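Local atomic coordinates of organophosphorus hydrolase (Pseudomonas pseudoalcaligenes, PDB entry 4LE6), a protein that probably hydrolyses phosphotriesters of the aryldialkylphosphate type, using two zinc ions held in a metallo-beta-lactamase fold. Residues A[77-82]-A[251-256]; A[97-102]-A[131-136]. One frame throughout, in Å; residues are numbered along the deposited sequence.

Contact 1 of 2, residues A[77-82]-A[251-256]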
loop_
_atom_site.group_PDB
_atom_site.type_symbol
_atom_site.label_atom_id
_atom_site.label_comp_id
_atom_site.label_asym_id
_atom_site.label_seq_id
_atom_site.Cartn_x
_atom_site.Cartn_y
_atom_site.Cartn_z
ATOM N N MET A 77 -1.217 9.581 -11.943
ATOM C CA MET A 77 -0.980 8.756 -10.762
ATOM C C MET A 77 -0.394 9.591 -9.629
ATOM O O MET A 77 0.149 9.046 -8.653
ATOM C CB MET A 77 -0.045 7.597 -11.096
ATOM C CG MET A 77 -0.608 6.618 -12.125
ATOM S SD MET A 77 -2.116 5.803 -11.544
ATOM C CE MET A 77 -1.530 4.726 -10.223
ATOM N N PHE A 78 -0.517 10.911 -9.754
ATOM C CA PHE A 78 -0.016 11.828 -8.735
ATOM C C PHE A 78 1.450 11.553 -8.395
ATOM O O PHE A 78 1.831 11.516 -7.224
ATOM C CB PHE A 78 -0.907 11.746 -7.487
ATOM C CG PHE A 78 -2.329 12.154 -7.760
ATOM C CD1 PHE A 78 -3.230 11.253 -8.293
ATOM C CD2 PHE A 78 -2.747 13.449 -7.533
ATOM C CE1 PHE A 78 -4.527 11.633 -8.574
ATOM C CE2 PHE A 78 -4.046 13.828 -7.810
ATOM C CZ PHE A 78 -4.933 12.911 -8.344
ATOM N N VAL A 79 2.263 11.355 -9.427
ATOM C CA VAL A 79 3.698 11.134 -9.248
ATOM C C VAL A 79 4.429 12.435 -9.579
ATOM O O VAL A 79 4.331 12.943 -10.697
ATOM C CB VAL A 79 4.220 9.993 -10.155
ATOM C CG1 VAL A 79 5.716 9.740 -9.926
ATOM C CG2 VAL A 79 3.437 8.713 -9.903
ATOM N N ALA A 80 5.152 12.976 -8.604
ATOM C CA ALA A 80 5.926 14.195 -8.804
ATOM C C ALA A 80 7.198 13.843 -9.558
ATOM O O ALA A 80 7.745 12.754 -9.367
ATOM C CB ALA A 80 6.269 14.815 -7.453
ATOM N N SER A 81 7.671 14.751 -10.409
ATOM C CA SER A 81 8.836 14.474 -11.257
ATOM C C SER A 81 9.822 15.649 -11.317
ATOM O O SER A 81 10.878 15.543 -11.947
ATOM C CB SER A 81 8.376 14.135 -12.681
ATOM O OG SER A 81 7.522 15.151 -13.184
ATOM N N GLU A 82 9.486 16.756 -10.663
ATOM C CA GLU A 82 10.295 17.978 -10.760
ATOM C C GLU A 82 11.719 17.771 -10.239
ATOM O O GLU A 82 12.658 18.385 -10.730
ATOM C CB GLU A 82 9.624 19.137 -10.014
ATOM C CG GLU A 82 8.360 19.655 -10.677
ATOM C CD GLU A 82 7.617 20.661 -9.816
ATOM O OE1 GLU A 82 8.060 20.918 -8.677
ATOM O OE2 GLU A 82 6.587 21.195 -10.279
ATOM N N ASN A 251 8.771 2.028 -14.012
ATOM C CA ASN A 251 7.808 3.070 -13.639
ATOM C C ASN A 251 6.381 2.597 -13.861
ATOM O O ASN A 251 5.932 2.473 -15.003
ATOM C CB ASN A 251 8.075 4.342 -14.441
ATOM C CG ASN A 251 7.254 5.534 -13.955
ATOM O OD1 ASN A 251 6.051 5.421 -13.718
ATOM N ND2 ASN A 251 7.906 6.683 -13.801
ATOM N N HIS A 252 5.679 2.328 -12.764
ATOM C CA HIS A 252 4.351 1.729 -12.815
ATOM C C HIS A 252 3.335 2.688 -13.446
ATOM O O HIS A 252 2.316 2.251 -13.981
ATOM C CB HIS A 252 3.883 1.383 -11.408
ATOM C CG HIS A 252 3.493 2.584 -10.611
ATOM N ND1 HIS A 252 4.423 3.408 -10.016
ATOM C CD2 HIS A 252 2.284 3.135 -10.358
ATOM C CE1 HIS A 252 3.802 4.403 -9.407
ATOM N NE2 HIS A 252 2.502 4.261 -9.600
ATOM N N ALA A 253 3.610 3.987 -13.394
ATOM C CA ALA A 253 2.640 4.971 -13.869
ATOM C C ALA A 253 2.689 5.116 -15.370
ATOM O O ALA A 253 1.771 5.671 -15.955
ATOM C CB ALA A 253 2.865 6.329 -13.221
ATOM N N VAL A 254 3.748 4.606 -15.995
ATOM C CA VAL A 254 3.956 4.803 -17.431
ATOM C C VAL A 254 3.949 3.491 -18.202
ATOM O O VAL A 254 3.319 3.404 -19.252
ATOM C CB VAL A 254 5.295 5.518 -17.702
ATOM C CG1 VAL A 254 5.588 5.630 -19.193
ATOM C CG2 VAL A 254 5.313 6.882 -17.063
ATOM N N GLN A 255 4.654 2.483 -17.687
ATOM C CA GLN A 255 5.004 1.313 -18.485
ATOM C C GLN A 255 3.991 0.167 -18.430
ATOM O O GLN A 255 4.107 -0.785 -19.192
ATOM C CB GLN A 255 6.390 0.799 -18.083
ATOM C CG GLN A 255 7.528 1.771 -18.423
ATOM C CD GLN A 255 8.885 1.239 -18.000
ATOM O OE1 GLN A 255 9.178 1.157 -16.813
ATOM N NE2 GLN A 255 9.703 0.849 -18.964
ATOM N N PHE A 256 3.023 0.230 -17.521
ATOM C CA PHE A 256 1.863 -0.644 -17.631
ATOM C C PHE A 256 0.981 -0.108 -18.743
ATOM O O PHE A 256 0.655 -0.834 -19.693
ATOM C CB PHE A 256 1.102 -0.725 -16.314
ATOM C CG PHE A 256 1.751 -1.632 -15.295
ATOM C CD1 PHE A 256 1.592 -3.003 -15.372
ATOM C CD2 PHE A 256 2.501 -1.110 -14.253
ATOM C CE1 PHE A 256 2.178 -3.845 -14.421
ATOM C CE2 PHE A 256 3.089 -1.945 -13.307
ATOM C CZ PHE A 256 2.930 -3.311 -13.392
#

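Contact 2 of 2, residues A[97-102]-A[131-136]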
loop_
_atom_site.group_PDB
_atom_site.type_symbol
_atom_site.label_atom_id
_atom_site.label_comp_id
_atom_site.label_asym_id
_atom_site.label_seq_id
_atom_site.Cartn_x
_atom_site.Cartn_y
_atom_site.Cartn_z
ATOM N N GLY A 97 9.133 -23.431 3.282
ATOM C CA GLY A 97 9.225 -24.623 4.113
ATOM C C GLY A 97 10.522 -25.396 3.870
ATOM O O GLY A 97 11.236 -25.734 4.815
ATOM N N ASP A 98 10.836 -25.672 2.607
ATOM C CA ASP A 98 12.071 -26.366 2.267
ATOM C C ASP A 98 13.280 -25.444 2.315
ATOM O O ASP A 98 14.371 -25.867 2.663
ATOM C CB ASP A 98 11.987 -26.982 0.864
ATOM C CG ASP A 98 10.977 -28.101 0.783
ATOM O OD1 ASP A 98 11.211 -29.150 1.413
ATOM O OD2 ASP A 98 9.948 -27.928 0.097
ATOM N N ASN A 99 13.083 -24.197 1.912
ATOM C CA ASN A 99 14.160 -23.224 1.836
ATOM C C ASN A 99 13.728 -21.839 2.307
ATOM O O ASN A 99 12.558 -21.451 2.171
ATOM C CB ASN A 99 14.642 -23.088 0.393
ATOM C CG ASN A 99 15.193 -24.385 -0.166
ATOM O OD1 ASN A 99 14.465 -25.169 -0.787
ATOM N ND2 ASN A 99 16.483 -24.621 0.051
ATOM N N LEU A 100 14.683 -21.079 2.829
ATOM C CA LEU A 100 14.484 -19.646 3.001
ATOM C C LEU A 100 15.270 -18.969 1.889
ATOM O O LEU A 100 16.500 -19.053 1.836
ATOM C CB LEU A 100 14.935 -19.164 4.378
ATOM C CG LEU A 100 14.627 -17.690 4.670
ATOM C CD1 LEU A 100 13.114 -17.414 4.770
ATOM C CD2 LEU A 100 15.316 -17.263 5.940
ATOM N N VAL A 101 14.542 -18.317 0.989
ATOM C CA VAL A 101 15.113 -17.826 -0.254
ATOM C C VAL A 101 14.964 -16.323 -0.351
ATOM O O VAL A 101 13.860 -15.791 -0.245
ATOM C CB VAL A 101 14.403 -18.464 -1.484
ATOM C CG1 VAL A 101 15.041 -17.982 -2.784
ATOM C CG2 VAL A 101 14.455 -19.976 -1.406
ATOM N N LEU A 102 16.069 -15.637 -0.597
ATOM C CA LEU A 102 16.024 -14.197 -0.783
ATOM C C LEU A 102 16.231 -13.881 -2.271
ATOM O O LEU A 102 17.190 -14.360 -2.870
ATOM C CB LEU A 102 17.107 -13.542 0.082
ATOM C CG LEU A 102 17.253 -12.033 -0.075
ATOM C CD1 LEU A 102 15.963 -11.326 0.340
ATOM C CD2 LEU A 102 18.450 -11.534 0.738
ATOM N N GLN A 131 20.123 -17.156 8.344
ATOM C CA GLN A 131 19.119 -18.180 8.015
ATOM C C GLN A 131 18.873 -18.333 6.512
ATOM O O GLN A 131 18.264 -19.311 6.066
ATOM C CB GLN A 131 17.781 -17.856 8.697
ATOM C CG GLN A 131 17.823 -17.895 10.232
ATOM C CD GLN A 131 16.512 -17.423 10.861
ATOM O OE1 GLN A 131 15.968 -16.391 10.478
ATOM N NE2 GLN A 131 15.981 -18.200 11.785
ATOM N N VAL A 132 19.305 -17.362 5.726
ATOM C CA VAL A 132 19.027 -17.406 4.304
ATOM C C VAL A 132 19.942 -18.457 3.677
ATOM O O VAL A 132 21.159 -18.333 3.767
ATOM C CB VAL A 132 19.246 -16.028 3.671
ATOM C CG1 VAL A 132 19.116 -16.101 2.141
ATOM C CG2 VAL A 132 18.252 -15.037 4.248
ATOM N N ASP A 133 19.360 -19.503 3.083
ATOM C CA ASP A 133 20.151 -20.593 2.498
ATOM C C ASP A 133 20.339 -20.436 0.986
ATOM O O ASP A 133 21.207 -21.068 0.390
ATOM C CB ASP A 133 19.530 -21.969 2.812
ATOM C CG ASP A 133 18.190 -22.177 2.119
ATOM O OD1 ASP A 133 18.173 -22.431 0.898
ATOM O OD2 ASP A 133 17.145 -22.091 2.791
ATOM N N THR A 134 19.543 -19.575 0.368
ATOM C CA THR A 134 19.657 -19.310 -1.058
ATOM C C THR A 134 19.396 -17.833 -1.337
ATOM O O THR A 134 18.462 -17.255 -0.778
ATOM C CB THR A 134 18.619 -20.093 -1.874
ATOM O OG1 THR A 134 18.679 -21.482 -1.545
ATOM C CG2 THR A 134 18.878 -19.928 -3.365
ATOM N N VAL A 135 20.227 -17.237 -2.191
ATOM C CA VAL A 135 19.974 -15.903 -2.726
ATOM C C VAL A 135 19.873 -16.015 -4.249
ATOM O O VAL A 135 20.783 -16.545 -4.881
ATOM C CB VAL A 135 21.088 -14.906 -2.359
ATOM C CG1 VAL A 135 20.838 -13.546 -3.023
ATOM C CG2 VAL A 135 21.180 -14.730 -0.840
ATOM N N LEU A 136 18.760 -15.558 -4.828
ATOM C CA LEU A 136 18.591 -15.539 -6.280
ATOM C C LEU A 136 18.673 -14.098 -6.753
ATOM O O LEU A 136 17.944 -13.243 -6.259
ATOM C CB LEU A 136 17.226 -16.111 -6.690
ATOM C CG LEU A 136 16.811 -17.432 -6.043
ATOM C CD1 LEU A 136 15.360 -17.751 -6.373
ATOM C CD2 LEU A 136 17.733 -18.541 -6.490
#

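Contact 1 of 2, residues A[77-82]-A[251-256]
In the turn that carries Ala253 against Met77 and Val79, Asn251 O is gripped by two backbone donors, Val254 N and Gln255 N, the latter at 3.0 Å. The side chain of the same asparagine caps the short, weakly bonded helix 252-255: Asn251 OD1 accepts from Ala253 N at 2.8 Å, with the donor in the carbonyl plane but the N-H bent to 135°. Asparagine suits this N-cap place because its short amide can turn back to an N-H that has no helical partner in the first turn. Gln255 OE1 accepts from Asn251 N at 3.0 Å and also from Leu250 N.

No hydrogen bond crosses to 77-82; methyl and methylene groups meet one another and the edge of an imidazole. Met77 CG rests 3.7 Å from Ala253 CB, and its CB lies almost as near; alanine is small enough to let the methionine chain settle close to the turn. That chain then folds back at chi2 and chi3, bringing its terminal methyl to the ring of His252, where Met77 CE lies near the ring plane, 4.1 Å from the edge atom His252 NE2. The imidazole reaches this place because its CG sits between the backbone N and the carbonyl carbon (chi1 74°). Val79 adds one methyl: Val79 CG2 is 4.1 Å from Ala253 CB.

The side chain of His252 is about 13 Å from a zinc ion and is not among its ligands. Phe78, with positive phi, ends helix 67-76 in a Schellman motif and stacks on His302 of the second subunit. The contact thus sets the loop after helix 67-76 against helix 252-255, with Leu74 of the former helix and Val85 of strand 85-95 each touching both Val79 and Asn251.

Contact 2 of 2, residues A[97-102]-A[131-136]
A beta-alpha-beta unit, strand 100-103, helix 118-124 and strand 134-136, brings its two strands together as parallel neighbours in a mixed sheet. Leu102 N donates to Thr134 O at 2.9 Å, nearly straight at 172°, while Leu102 O accepts from Leu136 N at 2.8 Å.

Ahead of this ladder the carboxylate of Asp133 ties the approaching chains. Its CG lies between the backbone N and the carbonyl carbon (chi1 67°), which brings OD2 within 2.7 Å of Leu100 N on the syn side, somewhat out of the carboxylate plane. The other oxygen, Asp133 OD1, accepts from Asn99 ND2 at 2.9 Å and from Thr134 OG1 at 2.7 Å, the donors coming from opposite faces of that plane. Aspartate suits this place because its two oxygens can serve three donors.

Valines and leucines fill both faces of the sheet with apolar bulk. Val101 CG1 meets Leu136 CD1 at 3.6 Å, where Leu136 touches Tyr233 of the other sheet; Leu102 CB packs on Val132, just before strand 134-136. That strand leads to the zinc ligands His139, His141, Asp143 and His144, the HxHxDH motif characteristic of the metallo-beta-lactamase superfamily.

Overall arrangement
The two contacts lie on opposite sides of the chain's centre, about 33 Å apart between centres, and share no element, though strand 85-95 borders both. Contact 2 is buried and knits two strands of one sheet, so backbone hydrogen bonds run between the segments, with apolar side chains packed beside them and a carboxylate satisfying donors where the regular ladder begins. Contact 1 is only partly buried and joins a loop to a short helical turn; none of its hydrogen bonds crosses between the segments, where methyl and methylene groups and an imidazole edge meet. Each contact also reaches the second subunit, contact 1 through Met77, Val79 and His252, contact 2 through Leu100, Gln131 and the backbone of Gly97.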